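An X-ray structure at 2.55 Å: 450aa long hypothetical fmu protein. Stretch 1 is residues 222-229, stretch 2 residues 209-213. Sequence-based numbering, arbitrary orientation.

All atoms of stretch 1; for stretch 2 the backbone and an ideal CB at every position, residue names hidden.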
# COMPACT_ATOMS: atom_id res chain seq x y z
N LEU A 222 9.77 -12.82 -3.99
CA LEU A 222 8.87 -13.95 -4.16
C LEU A 222 7.43 -13.50 -4.05
O LEU A 222 7.08 -12.72 -3.17
CB LEU A 222 9.14 -15.03 -3.12
CG LEU A 222 10.57 -15.55 -2.91
CD1 LEU A 222 10.62 -16.41 -1.66
CD2 LEU A 222 11.08 -16.32 -4.13
N LYS A 223 6.59 -14.00 -4.95
CA LYS A 223 5.15 -13.83 -4.81
C LYS A 223 4.57 -15.10 -4.19
O LYS A 223 4.80 -16.20 -4.69
CB LYS A 223 4.50 -13.49 -6.15
CG LYS A 223 4.92 -12.12 -6.69
CD LYS A 223 4.37 -11.84 -8.09
CE LYS A 223 4.65 -10.39 -8.53
NZ LYS A 223 6.10 -10.12 -8.84
N ILE A 224 3.88 -14.94 -3.07
CA ILE A 224 3.25 -16.06 -2.38
C ILE A 224 1.73 -15.88 -2.35
O ILE A 224 1.23 -14.77 -2.18
CB ILE A 224 3.83 -16.28 -0.95
CG1 ILE A 224 3.53 -15.09 -0.02
CG2 ILE A 224 5.33 -16.57 -1.01
CD1 ILE A 224 3.74 -15.38 1.46
N LYS A 225 1.02 -16.99 -2.55
CA LYS A 225 -0.44 -16.96 -2.59
C LYS A 225 -0.99 -17.02 -1.17
O LYS A 225 -0.80 -18.01 -0.46
CB LYS A 225 -0.98 -18.12 -3.44
CG LYS A 225 -2.42 -17.93 -3.92
CD LYS A 225 -2.81 -19.03 -4.90
CE LYS A 225 -3.98 -18.62 -5.80
NZ LYS A 225 -5.29 -18.64 -5.09
N GLY A 226 -1.68 -15.95 -0.76
CA GLY A 226 -2.29 -15.87 0.56
C GLY A 226 -3.39 -16.90 0.78
O GLY A 226 -3.77 -17.61 -0.16
N PRO A 227 -3.91 -17.00 2.02
CA PRO A 227 -3.49 -16.21 3.18
C PRO A 227 -2.23 -16.75 3.85
O PRO A 227 -2.00 -17.96 3.86
CB PRO A 227 -4.69 -16.31 4.11
CG PRO A 227 -5.31 -17.63 3.79
CD PRO A 227 -4.98 -17.95 2.36
N TYR A 228 -1.43 -15.85 4.40
CA TYR A 228 -0.19 -16.21 5.07
C TYR A 228 -0.02 -15.44 6.37
O TYR A 228 0.03 -14.21 6.38
CB TYR A 228 1.00 -15.97 4.15
CG TYR A 228 2.33 -16.47 4.68
CD1 TYR A 228 2.67 -17.82 4.59
CD2 TYR A 228 3.24 -15.59 5.27
CE1 TYR A 228 3.88 -18.28 5.08
CE2 TYR A 228 4.46 -16.05 5.76
CZ TYR A 228 4.77 -17.39 5.66
OH TYR A 228 5.97 -17.86 6.14
N ASN A 229 0.06 -16.19 7.48
CA ASN A 229 0.22 -15.60 8.80
C ASN A 229 1.69 -15.29 9.11
O ASN A 229 2.51 -16.20 9.26
CB ASN A 229 -0.38 -16.52 9.86
CG ASN A 229 -0.61 -15.82 11.20
OD1 ASN A 229 -1.10 -16.43 12.15
ND2 ASN A 229 -0.25 -14.54 11.28
N UNK A 209 1.53 -25.13 2.97
CA UNK A 209 0.70 -25.14 1.77
C UNK A 209 0.75 -23.82 1.04
O UNK A 209 -0.29 -23.28 0.65
CB UNK A 209 -0.75 -25.48 2.13
N UNK A 210 1.96 -23.29 0.85
CA UNK A 210 2.14 -21.97 0.24
C UNK A 210 2.66 -22.07 -1.19
O UNK A 210 3.74 -22.61 -1.43
CB UNK A 210 3.10 -21.13 1.08
N UNK A 211 1.87 -21.55 -2.12
CA UNK A 211 2.23 -21.48 -3.53
C UNK A 211 3.17 -20.29 -3.74
O UNK A 211 2.84 -19.15 -3.37
CB UNK A 211 0.98 -21.36 -4.41
N UNK A 212 4.34 -20.56 -4.32
CA UNK A 212 5.40 -19.56 -4.46
C UNK A 212 5.83 -19.38 -5.92
O UNK A 212 6.06 -20.36 -6.63
CB UNK A 212 6.61 -19.96 -3.61
N UNK A 213 5.93 -18.13 -6.35
CA UNK A 213 6.47 -17.80 -7.68
C UNK A 213 7.59 -16.75 -7.57
O UNK A 213 7.38 -15.65 -7.05
CB UNK A 213 5.36 -17.29 -8.59

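Position 209 lies beyond the reach of stretch 1. Its phi/psi of -91/47 is open to many residues, and an ideal CB finds room and no neighbour within 5.5 Å, so this contact sets no rule here. The residue is Gly 209, and it adds almost nothing to the interface.

At position 210 CA-to-CB points toward stretch 1, into a place walled by Ile 224 and the ring of Tyr 228: the ideal CB stands 4.8 Å from Tyr 228 CD1 and 5.3 Å from Ile 224 CB. The surroundings are largely apolar, and the extended backbone (-106/120) favours a branched aliphatic, although other modest apolar side chains could also serve. The deposited Val 210, chi1 t, sends its two methyls to different neighbours. CG1 packs 3.7 Å from Ile 224 CB, while CG2 meets the edge of the tyrosine ring, near its plane, 3.7 Å from Tyr 228 CD1.

Position 211 is fixed first by its backbone: its O accepts a hydrogen bond from Lys 225 N (2.9 Å) and also takes a CA-H...O contact from Ile 224 CA at 3.3 Å. Any residue can supply that carbonyl. The CB points sideways, 3.9 Å from Lys 225 CB, beside a long aliphatic chain ending in an amine; an acid, a polar amide or a plain aliphatic would all be reasonable. It is Glu 211, extended, with OE2 3.2 Å from Lys 225 CD. The carboxylate thus lies along the methylenes, while Lys 225 NZ is hydrogen-bonded elsewhere in the structure.

Position 212 forms the antiparallel non-hydrogen-bonded pair with Ile 224, CA to CA 4.6 Å, and its CB shares the sheet face of that isoleucine, 4.5 Å from Ile 224 CG2. Beta geometry (-124/133) and an apolar neighbour suit valine, isoleucine or possibly leucine. Val 212 places CG1 4.0 Å from both Ile 224 CG2 and Leu 222 CB, so one methyl bridges two residues of the strand. Its CA adds a CA-H...O contact to Lys 223 O at 3.4 Å.

Position 213 pairs with Lys 223 through two nearly straight hydrogen bonds, 213 N to Lys 223 O and Lys 223 N to 213 O, both 2.8 Å. The CB lies on the face bearing Lys 223, whose side chain leads away at its end and offers mainly its inner carbons. A beta-branched residue fits, threonine as well as valine, and a longer polar chain is conceivable. The deposited Val 213, chi1 p, sets CG1 3.5 Å from Lys 223 CB.

Stretch 2 209-213: GVEVV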
# COMPACT_ATOMS: atom_id res chain seq x y z
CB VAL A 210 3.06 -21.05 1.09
CG1 VAL A 210 3.17 -19.67 0.48
CG2 VAL A 210 2.55 -20.94 2.53
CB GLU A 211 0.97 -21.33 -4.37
CG GLU A 211 1.15 -21.51 -5.87
CD GLU A 211 -0.18 -21.57 -6.62
OE1 GLU A 211 -0.15 -21.57 -7.87
OE2 GLU A 211 -1.24 -21.62 -5.97
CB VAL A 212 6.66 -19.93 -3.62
CG1 VAL A 212 7.61 -18.75 -3.51
CG2 VAL A 212 6.26 -20.43 -2.23
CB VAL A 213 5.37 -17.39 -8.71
CG1 VAL A 213 4.43 -16.35 -8.13
CG2 VAL A 213 5.99 -16.88 -10.01
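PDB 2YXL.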